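Local coordinates for uncharacterized protein (Thermomonospora curvata, PDB 4MVE) that is of unknown function but combines a GXWXG region and a DUF4334 region within one curled antiparallel beta sheet, at residues A[37-42]-A[125-130]; A[67-72]-A[96-101]; A[7-12]-A[29-34]. All blocks are in the same frame, centred on the assembly; numbering follows the deposited sequence.

Interaction 1: residues A[37-42]-A[125-130]; sequences VDFMLG and VNDDMV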
loop_
_atom_site.group_PDB
_atom_site.type_symbol
_atom_site.label_atom_id
_atom_site.label_comp_id
_atom_site.label_asym_id
_atom_site.label_seq_id
_atom_site.Cartn_x
_atom_site.Cartn_y
_atom_site.Cartn_z
ATOM N N VAL A 37 9.451 -2.744 -10.240
ATOM C CA VAL A 37 9.441 -1.358 -9.763
ATOM C C VAL A 37 8.626 -0.415 -10.701
ATOM O O VAL A 37 7.786 0.337 -10.184
ATOM C CB VAL A 37 10.901 -0.856 -9.536
ATOM C CG1 VAL A 37 11.003 0.669 -9.471
ATOM C CG2 VAL A 37 11.494 -1.488 -8.277
ATOM N N ASP A 38 8.832 -0.481 -12.055
ATOM C CA ASP A 38 8.146 0.445 -12.983
ATOM C C ASP A 38 6.610 0.224 -13.055
ATOM O O ASP A 38 5.874 1.175 -13.329
ATOM C CB ASP A 38 8.800 0.453 -14.371
ATOM C CG ASP A 38 10.138 1.217 -14.419
ATOM O OD1 ASP A 38 10.651 1.629 -13.324
ATOM O OD2 ASP A 38 10.693 1.371 -15.529
ATOM N N PHE A 39 6.117 -0.965 -12.651
ATOM C CA PHE A 39 4.679 -1.278 -12.604
ATOM C C PHE A 39 3.946 -0.336 -11.627
ATOM O O PHE A 39 2.754 -0.066 -11.799
ATOM C CB PHE A 39 4.494 -2.739 -12.150
ATOM C CG PHE A 39 3.066 -3.221 -11.977
ATOM C CD1 PHE A 39 2.405 -3.875 -13.013
ATOM C CD2 PHE A 39 2.419 -3.106 -10.748
ATOM C CE1 PHE A 39 1.090 -4.335 -12.840
ATOM C CE2 PHE A 39 1.120 -3.578 -10.576
ATOM C CZ PHE A 39 0.461 -4.187 -11.619
HETATM N N MSE A 40 4.654 0.128 -10.585
HETATM C CA MSE A 40 4.088 0.999 -9.581
HETATM C C MSE A 40 4.003 2.457 -10.011
HETATM O O MSE A 40 3.323 3.218 -9.321
HETATM C CB MSE A 40 4.896 0.916 -8.263
HETATM C CG MSE A 40 4.915 -0.470 -7.625
HETATM SE SE MSE A 40 3.148 -1.222 -7.291
HETATM C CE MSE A 40 2.249 0.312 -6.286
ATOM N N LEU A 41 4.706 2.873 -11.106
ATOM C CA LEU A 41 4.734 4.276 -11.509
ATOM C C LEU A 41 3.296 4.816 -11.828
ATOM O O LEU A 41 2.537 4.191 -12.567
ATOM C CB LEU A 41 5.734 4.533 -12.647
ATOM C CG LEU A 41 7.222 4.157 -12.326
ATOM C CD1 LEU A 41 8.138 4.443 -13.495
ATOM C CD2 LEU A 41 7.740 4.897 -11.137
ATOM N N GLY A 42 2.934 5.909 -11.164
ATOM C CA GLY A 42 1.625 6.544 -11.299
ATOM C C GLY A 42 0.981 6.891 -9.975
ATOM O O GLY A 42 1.586 6.703 -8.910
ATOM N N VAL A 125 -2.532 -7.841 -7.674
ATOM C CA VAL A 125 -3.904 -8.378 -7.635
ATOM C C VAL A 125 -4.336 -8.501 -9.129
ATOM O O VAL A 125 -4.701 -9.587 -9.576
ATOM C CB VAL A 125 -4.905 -7.574 -6.766
ATOM C CG1 VAL A 125 -6.354 -8.052 -6.986
ATOM C CG2 VAL A 125 -4.525 -7.661 -5.300
ATOM N N ASN A 126 -4.197 -7.392 -9.910
ATOM C CA ASN A 126 -4.393 -7.325 -11.367
ATOM C C ASN A 126 -3.602 -6.103 -11.812
ATOM O O ASN A 126 -2.969 -5.498 -10.961
ATOM C CB ASN A 126 -5.897 -7.274 -11.772
ATOM C CG ASN A 126 -6.646 -6.142 -11.108
ATOM O OD1 ASN A 126 -6.234 -4.977 -11.173
ATOM N ND2 ASN A 126 -7.736 -6.466 -10.415
ATOM N N ASP A 127 -3.658 -5.697 -13.092
ATOM C CA ASP A 127 -2.891 -4.541 -13.601
ATOM C C ASP A 127 -3.157 -3.214 -12.855
ATOM O O ASP A 127 -2.294 -2.330 -12.859
ATOM C CB ASP A 127 -3.190 -4.341 -15.093
ATOM C CG ASP A 127 -2.640 -5.456 -15.962
ATOM O OD1 ASP A 127 -1.712 -6.167 -15.503
ATOM O OD2 ASP A 127 -3.141 -5.629 -17.090
ATOM N N ASP A 128 -4.351 -3.078 -12.233
ATOM C CA ASP A 128 -4.740 -1.841 -11.574
ATOM C C ASP A 128 -4.939 -1.968 -10.068
ATOM O O ASP A 128 -5.461 -1.032 -9.458
ATOM C CB ASP A 128 -6.035 -1.336 -12.220
ATOM C CG ASP A 128 -5.874 -1.019 -13.687
ATOM O OD1 ASP A 128 -4.741 -0.646 -14.098
ATOM O OD2 ASP A 128 -6.864 -1.177 -14.437
HETATM N N MSE A 129 -4.528 -3.105 -9.466
HETATM C CA MSE A 129 -4.667 -3.360 -8.026
HETATM C C MSE A 129 -3.484 -4.128 -7.489
HETATM O O MSE A 129 -3.040 -5.091 -8.111
HETATM C CB MSE A 129 -5.945 -4.147 -7.690
HETATM C CG MSE A 129 -7.223 -3.415 -7.979
HETATM SE SE MSE A 129 -8.710 -4.577 -7.523
HETATM C CE MSE A 129 -10.118 -3.334 -7.905
ATOM N N VAL A 130 -2.974 -3.685 -6.356
ATOM C CA VAL A 130 -1.884 -4.327 -5.592
ATOM C C VAL A 130 -2.282 -4.382 -4.140
ATOM O O VAL A 130 -3.046 -3.532 -3.696
ATOM C CB VAL A 130 -0.488 -3.634 -5.716
ATOM C CG1 VAL A 130 -0.003 -3.544 -7.158
ATOM C CG2 VAL A 130 -0.449 -2.274 -5.011
#
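Phe39 and Met40, in the 3-10 turn just ahead of the Gly42 and Trp44 that begin the GXWXG signature, pack against the tip of the beta hairpin formed by strands 118-124 and 129-136. The tight part of the contact centres on Val130. Its CG1 lies in the plane of the Phe39 ring, at the edge, 3.6 Å from CE2, while the two side chains run past each other in opposite directions. Met40, a selenomethionine, meets Val130 tip to tip: its SE is 3.9 Å from CG1 and its CE the same distance from CG2, a reach made possible by bends at both chi2 and chi3. Trp44 and Leu147 close round this apolar cluster. Toward Asp127 the packing gives way to a looser, more exposed rim. With CG anti to the backbone N (chi1 177°), the Phe39 ring leaves the turn beside the carbonyl carbon. Its outer end touches mainly backbone: CZ is 3.5 Å from Asp127 O and 3.7 Å from Asn126 O. The carboxylate of Asp127 instead forms a salt bridge with Arg124, and Arg149 makes a cation-pi contact with the ring. An alanine at Phe39 removes the ring, which would probably open a gap beside Val130 CG1 and leave Arg149 without its cation-pi partner. The hairpin tip holds its own shape through a type I turn from Asn126 to Met129 and a classic bulge in which Val125 and Asn126 face Met129. An Asx turn completes it, Asn126 OD1 accepting in its carbonyl plane from Asp128 N at 2.9 Å.

Interaction 2: residues A[67-72]-A[96-101]; sequences KRFIDR and ARLREV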
loop_
_atom_site.group_PDB
_atom_site.type_symbol
_atom_site.label_atom_id
_atom_site.label_comp_id
_atom_site.label_asym_id
_atom_site.label_seq_id
_atom_site.Cartn_x
_atom_site.Cartn_y
_atom_site.Cartn_z
ATOM N N LYS A 67 -1.189 7.348 -2.878
ATOM C CA LYS A 67 0.268 7.517 -3.148
ATOM C C LYS A 67 0.544 7.884 -4.583
ATOM O O LYS A 67 -0.266 7.558 -5.466
ATOM C CB LYS A 67 1.038 6.208 -2.834
ATOM C CG LYS A 67 0.800 5.613 -1.448
ATOM C CD LYS A 67 1.592 4.311 -1.230
ATOM C CE LYS A 67 1.379 3.748 0.142
ATOM N NZ LYS A 67 2.004 4.616 1.174
ATOM N N ARG A 68 1.676 8.589 -4.818
ATOM C CA ARG A 68 2.142 8.947 -6.171
ATOM C C ARG A 68 3.580 8.454 -6.341
ATOM O O ARG A 68 4.450 8.854 -5.569
ATOM C CB ARG A 68 2.056 10.455 -6.475
ATOM C CG ARG A 68 2.372 10.753 -7.985
ATOM C CD ARG A 68 1.841 12.082 -8.532
ATOM N NE ARG A 68 2.531 13.238 -7.950
ATOM C CZ ARG A 68 3.315 14.083 -8.622
ATOM N NH1 ARG A 68 3.910 15.086 -7.993
ATOM N NH2 ARG A 68 3.540 13.907 -9.919
ATOM N N PHE A 69 3.816 7.519 -7.283
ATOM C CA PHE A 69 5.166 7.023 -7.562
ATOM C C PHE A 69 5.694 7.798 -8.805
ATOM O O PHE A 69 5.239 7.511 -9.915
ATOM C CB PHE A 69 5.145 5.488 -7.764
ATOM C CG PHE A 69 4.489 4.731 -6.619
ATOM C CD1 PHE A 69 5.262 4.165 -5.599
ATOM C CD2 PHE A 69 3.102 4.570 -6.569
ATOM C CE1 PHE A 69 4.653 3.493 -4.530
ATOM C CE2 PHE A 69 2.497 3.899 -5.503
ATOM C CZ PHE A 69 3.274 3.379 -4.485
ATOM N N ILE A 70 6.569 8.819 -8.622
ATOM C CA ILE A 70 7.061 9.622 -9.778
ATOM C C ILE A 70 8.056 8.786 -10.574
ATOM O O ILE A 70 7.885 8.592 -11.774
ATOM C CB ILE A 70 7.676 11.041 -9.473
ATOM C CG1 ILE A 70 7.112 11.822 -8.230
ATOM C CG2 ILE A 70 7.856 11.904 -10.711
ATOM C CD1 ILE A 70 5.752 12.068 -8.137
ATOM N N ASP A 71 9.114 8.343 -9.900
ATOM C CA ASP A 71 10.183 7.507 -10.427
ATOM C C ASP A 71 10.673 6.630 -9.253
ATOM O O ASP A 71 10.182 6.786 -8.117
ATOM C CB ASP A 71 11.309 8.354 -11.064
ATOM C CG ASP A 71 11.921 9.446 -10.183
ATOM O OD1 ASP A 71 12.387 9.122 -9.059
ATOM O OD2 ASP A 71 12.043 10.599 -10.664
ATOM N N ARG A 72 11.622 5.718 -9.529
ATOM C CA ARG A 72 12.214 4.788 -8.549
ATOM C C ARG A 72 12.747 5.514 -7.294
ATOM O O ARG A 72 12.840 4.914 -6.222
ATOM C CB ARG A 72 13.370 4.038 -9.258
ATOM C CG ARG A 72 14.094 2.951 -8.473
ATOM C CD ARG A 72 15.243 2.407 -9.313
ATOM N NE ARG A 72 16.139 1.531 -8.553
ATOM C CZ ARG A 72 17.295 1.920 -8.017
ATOM N NH1 ARG A 72 18.059 1.048 -7.370
ATOM N NH2 ARG A 72 17.698 3.181 -8.130
ATOM N N ALA A 96 9.681 9.177 -0.049
ATOM C CA ALA A 96 9.971 7.765 -0.159
ATOM C C ALA A 96 10.564 7.425 -1.527
ATOM O O ALA A 96 10.781 8.305 -2.358
ATOM C CB ALA A 96 8.700 6.956 0.091
ATOM N N ARG A 97 10.910 6.158 -1.712
ATOM C CA ARG A 97 11.486 5.654 -2.948
ATOM C C ARG A 97 11.161 4.165 -3.090
ATOM O O ARG A 97 10.616 3.549 -2.159
ATOM C CB ARG A 97 12.998 5.948 -3.026
ATOM C CG ARG A 97 13.821 5.206 -2.018
ATOM C CD ARG A 97 15.073 5.980 -1.576
ATOM N NE ARG A 97 15.761 5.204 -0.535
ATOM C CZ ARG A 97 15.292 4.985 0.697
ATOM N NH1 ARG A 97 14.139 5.533 1.091
ATOM N NH2 ARG A 97 15.981 4.243 1.553
ATOM N N LEU A 98 11.424 3.619 -4.270
ATOM C CA LEU A 98 11.140 2.215 -4.578
ATOM C C LEU A 98 12.402 1.417 -4.776
ATOM O O LEU A 98 13.345 1.880 -5.436
ATOM C CB LEU A 98 10.314 2.103 -5.861
ATOM C CG LEU A 98 8.839 2.567 -5.801
ATOM C CD1 LEU A 98 8.320 2.856 -7.207
ATOM C CD2 LEU A 98 7.952 1.512 -5.136
ATOM N N ARG A 99 12.417 0.220 -4.197
ATOM C CA ARG A 99 13.519 -0.747 -4.354
ATOM C C ARG A 99 12.919 -2.148 -4.441
ATOM O O ARG A 99 11.719 -2.319 -4.150
ATOM C CB ARG A 99 14.511 -0.662 -3.185
ATOM C CG ARG A 99 15.247 0.691 -3.023
ATOM C CD ARG A 99 16.163 0.944 -4.240
ATOM N NE ARG A 99 17.050 2.091 -4.080
ATOM C CZ ARG A 99 16.780 3.331 -4.485
ATOM N NH1 ARG A 99 15.589 3.630 -4.988
ATOM N NH2 ARG A 99 17.679 4.292 -4.338
ATOM N N GLU A 100 13.718 -3.136 -4.857
ATOM C CA GLU A 100 13.266 -4.526 -4.851
ATOM C C GLU A 100 13.749 -5.126 -3.548
ATOM O O GLU A 100 14.950 -5.109 -3.296
ATOM C CB GLU A 100 13.788 -5.303 -6.060
ATOM C CG GLU A 100 13.171 -4.840 -7.370
ATOM C CD GLU A 100 13.737 -5.596 -8.552
ATOM O OE1 GLU A 100 14.890 -5.303 -8.947
ATOM O OE2 GLU A 100 13.038 -6.499 -9.068
ATOM N N VAL A 101 12.808 -5.561 -2.691
ATOM C CA VAL A 101 13.065 -6.085 -1.340
ATOM C C VAL A 101 12.358 -7.438 -1.159
ATOM O O VAL A 101 11.284 -7.609 -1.711
ATOM C CB VAL A 101 12.586 -5.070 -0.255
ATOM C CG1 VAL A 101 13.063 -5.479 1.156
ATOM C CG2 VAL A 101 13.038 -3.623 -0.573
#
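Arg72 and Arg99 lie flat on one another where the turn between strands 64-71 and 74-81 meets strand 96-103 of the curled antiparallel sheet. The turn follows a classic beta bulge, in which Ile70 and Asp71 face His74. A backbone hydrogen bond joins the two segments, Leu98 N donating to Arg72 O at 2.7 Å with an N-H...O angle of 167°. From CB, the Arg72 side chain sends CG anti to the backbone N (chi1 -176°), which lays CG 3.3 Å from Leu98 O. The chain then stays extended through CD to NE, 4.2 Å from Arg99 NH1. CZ is 3.8 Å from Arg99 CZ, which lies over the Arg72 guanidinium, offset toward its rim; of the two tips NH1 meets Arg99 NE at 3.6 Å while NH2 sits over the centre of the Arg99 group. The planes are only 8° apart although the side chains themselves cross at about a right angle. Such a stack brings like charges together, and Asp73, in a salt bridge with Arg99 NH2, probably offsets part of the repulsion. Arg99 is further fixed by NH1, which donates to Leu98 O at 2.9 Å from above that carbonyl's plane. Beneath this polar layer is the buried side: Phe69 and Leu98 cross at about a right angle, with Val75 against both and Met40 against the phenyl ring. Both leucine methyls meet the ring here, CD1 lying 3.7 Å from Phe69 CD1.

Interaction 3: residues A[7-12]-A[29-34]; sequences EQRLAK and YDRLAP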
loop_
_atom_site.group_PDB
_atom_site.type_symbol
_atom_site.label_atom_id
_atom_site.label_comp_id
_atom_site.label_asym_id
_atom_site.label_seq_id
_atom_site.Cartn_x
_atom_site.Cartn_y
_atom_site.Cartn_z
ATOM N N GLU A 7 -6.304 -13.684 -6.301
ATOM C CA GLU A 7 -6.469 -12.424 -7.028
ATOM C C GLU A 7 -7.951 -12.028 -7.103
ATOM O O GLU A 7 -8.282 -10.885 -6.819
ATOM C CB GLU A 7 -5.889 -12.549 -8.458
ATOM C CG GLU A 7 -4.371 -12.698 -8.485
ATOM C CD GLU A 7 -3.831 -14.114 -8.349
ATOM O OE1 GLU A 7 -4.629 -15.052 -8.111
ATOM O OE2 GLU A 7 -2.596 -14.278 -8.466
ATOM N N GLN A 8 -8.825 -12.978 -7.438
ATOM C CA GLN A 8 -10.254 -12.745 -7.591
ATOM C C GLN A 8 -10.907 -12.440 -6.261
ATOM O O GLN A 8 -11.692 -11.494 -6.191
ATOM C CB GLN A 8 -10.944 -13.919 -8.287
ATOM C CG GLN A 8 -10.695 -13.901 -9.804
ATOM C CD GLN A 8 -11.266 -15.071 -10.589
ATOM O OE1 GLN A 8 -11.166 -15.114 -11.826
ATOM N NE2 GLN A 8 -11.867 -16.051 -9.915
ATOM N N ARG A 9 -10.551 -13.202 -5.199
ATOM C CA ARG A 9 -11.053 -12.959 -3.850
ATOM C C ARG A 9 -10.602 -11.582 -3.338
ATOM O O ARG A 9 -11.398 -10.864 -2.727
ATOM C CB ARG A 9 -10.564 -14.041 -2.890
ATOM C CG ARG A 9 -11.400 -15.290 -2.886
ATOM C CD ARG A 9 -11.439 -15.831 -1.471
ATOM N NE ARG A 9 -10.534 -16.969 -1.287
ATOM C CZ ARG A 9 -10.112 -17.423 -0.107
ATOM N NH1 ARG A 9 -10.478 -16.815 1.019
ATOM N NH2 ARG A 9 -9.309 -18.480 -0.045
ATOM N N LEU A 10 -9.333 -11.208 -3.584
ATOM C CA LEU A 10 -8.840 -9.926 -3.080
ATOM C C LEU A 10 -9.404 -8.754 -3.868
ATOM O O LEU A 10 -9.716 -7.739 -3.271
ATOM C CB LEU A 10 -7.312 -9.858 -3.050
ATOM C CG LEU A 10 -6.619 -10.622 -1.900
ATOM C CD1 LEU A 10 -5.125 -10.688 -2.150
ATOM C CD2 LEU A 10 -6.858 -9.947 -0.519
ATOM N N ALA A 11 -9.591 -8.905 -5.183
ATOM C CA ALA A 11 -10.123 -7.840 -6.029
ATOM C C ALA A 11 -11.531 -7.430 -5.553
ATOM O O ALA A 11 -11.833 -6.234 -5.494
ATOM C CB ALA A 11 -10.142 -8.292 -7.495
ATOM N N LYS A 12 -12.361 -8.408 -5.179
ATOM C CA LYS A 12 -13.739 -8.179 -4.713
ATOM C C LYS A 12 -13.756 -7.381 -3.405
ATOM O O LYS A 12 -14.569 -6.461 -3.260
ATOM C CB LYS A 12 -14.497 -9.515 -4.540
ATOM C CG LYS A 12 -15.055 -10.056 -5.856
ATOM C CD LYS A 12 -15.548 -11.499 -5.768
ATOM C CE LYS A 12 -17.010 -11.626 -5.425
ATOM N NZ LYS A 12 -17.537 -12.985 -5.754
ATOM N N TYR A 29 -2.347 -12.946 0.292
ATOM C CA TYR A 29 -1.162 -12.226 -0.138
ATOM C C TYR A 29 -0.009 -13.166 -0.510
ATOM O O TYR A 29 0.627 -12.967 -1.554
ATOM C CB TYR A 29 -0.739 -11.273 0.974
ATOM C CG TYR A 29 0.483 -10.427 0.667
ATOM C CD1 TYR A 29 1.754 -10.847 1.039
ATOM C CD2 TYR A 29 0.352 -9.160 0.100
ATOM C CE1 TYR A 29 2.880 -10.054 0.791
ATOM C CE2 TYR A 29 1.459 -8.335 -0.095
ATOM C CZ TYR A 29 2.724 -8.805 0.219
ATOM O OH TYR A 29 3.810 -8.001 0.012
ATOM N N ASP A 30 0.263 -14.178 0.331
ATOM C CA ASP A 30 1.362 -15.129 0.117
ATOM C C ASP A 30 1.236 -15.919 -1.204
ATOM O O ASP A 30 2.224 -16.468 -1.657
ATOM C CB ASP A 30 1.491 -16.096 1.301
ATOM C CG ASP A 30 2.017 -15.443 2.582
ATOM O OD1 ASP A 30 2.585 -14.318 2.497
ATOM O OD2 ASP A 30 1.892 -16.066 3.659
ATOM N N ARG A 31 0.053 -15.920 -1.837
ATOM C CA ARG A 31 -0.204 -16.621 -3.096
ATOM C C ARG A 31 -0.097 -15.656 -4.294
ATOM O O ARG A 31 -0.209 -16.085 -5.443
ATOM C CB ARG A 31 -1.589 -17.296 -3.039
ATOM C CG ARG A 31 -1.551 -18.598 -2.240
ATOM C CD ARG A 31 -2.851 -18.960 -1.551
ATOM N NE ARG A 31 -3.930 -19.212 -2.502
ATOM C CZ ARG A 31 -5.220 -19.154 -2.194
ATOM N NH1 ARG A 31 -6.140 -19.373 -3.124
ATOM N NH2 ARG A 31 -5.601 -18.866 -0.952
ATOM N N LEU A 32 0.174 -14.373 -4.028
ATOM C CA LEU A 32 0.274 -13.366 -5.075
ATOM C C LEU A 32 1.651 -13.279 -5.686
ATOM O O LEU A 32 2.668 -13.609 -5.066
ATOM C CB LEU A 32 -0.155 -11.974 -4.578
ATOM C CG LEU A 32 -1.601 -11.824 -4.036
ATOM C CD1 LEU A 32 -1.814 -10.421 -3.524
ATOM C CD2 LEU A 32 -2.670 -12.184 -5.102
ATOM N N ALA A 33 1.659 -12.823 -6.938
ATOM C CA ALA A 33 2.852 -12.648 -7.743
ATOM C C ALA A 33 3.568 -11.331 -7.406
ATOM O O ALA A 33 2.911 -10.316 -7.175
ATOM C CB ALA A 33 2.482 -12.681 -9.227
ATOM N N PRO A 34 4.926 -11.316 -7.438
ATOM C CA PRO A 34 5.647 -10.040 -7.265
ATOM C C PRO A 34 5.455 -9.116 -8.480
ATOM O O PRO A 34 5.033 -9.573 -9.553
ATOM C CB PRO A 34 7.112 -10.458 -7.127
ATOM C CG PRO A 34 7.210 -11.811 -7.721
ATOM C CD PRO A 34 5.845 -12.437 -7.744
HETATM O O HOH W 1 -0.888 -11.918 -8.558
#
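Leu32 holds CG anti to its carbonyl carbon (chi1 -59°), and Leu10 makes the same choice from helix 5-16; the two side chains then meet with Leu10 CD1 3.6 Å from Leu32 CD1. Glu7, one helical turn earlier, sets CG anti to its carbonyl carbon (chi1 -68°), 3.8 Å from Leu32 CD2, and a bend at chi2 then turns CD; the side chain runs past Leu32 in the opposite direction. Leu32 thus has one methyl against a leucine and the other against the aliphatic part of a glutamate. A type I turn from Tyr29 to Leu32 positions it, with Leu32 N donating to Tyr29 O. The buried side continues into the sheet, where Leu10 touches Val131 and Leu32 touches Arg123. The polar side is bridged by a water: it donates to Glu7 OE2 at 2.9 Å and accepts from Ala33 N at 3.2 Å, tying the helix to the chain just after the turn. The other carboxylate oxygen, OE1, accepts from Met4 N. On the exposed flank Arg9 NH2 and Arg31 NH2 approach to 3.8 Å with their guanidinium planes 54° apart, the Arg9 atom lying at the edge of the Arg31 group. This pairing of like charges is probably tempered by Asp5, which forms a salt bridge with Arg31 NH1 and a weak, long ion pair with Arg9 NE. The contact is plain helix-to-turn packing: the first N-terminal helix rests on the exit of helix 22-29, where the chain enters the antiparallel sheet at the short, weakly bonded strand about 33-34.

How the interactions relate
Interaction 1 occupies the middle of the set, with its centre about 11 Å from that of interaction 2 and about 13 Å from that of interaction 3; the outer two lie about 21 Å apart, centre to centre, and do not touch. Along the chain, interaction 3 is completed first, then interaction 1 spans a long excursion that contains interaction 2. All three reach the same curled sheet. Segment 37-42 adjoins strand 64-71 through a probable hydrogen bond between Gly42 O and Phe69 N, while the hairpin tip at 125-130 packs on helix 5-16. Interactions 1 and 2 each join the GXWXG and DUF4334 sequence regions, consistent with the two regions folding together as one unit.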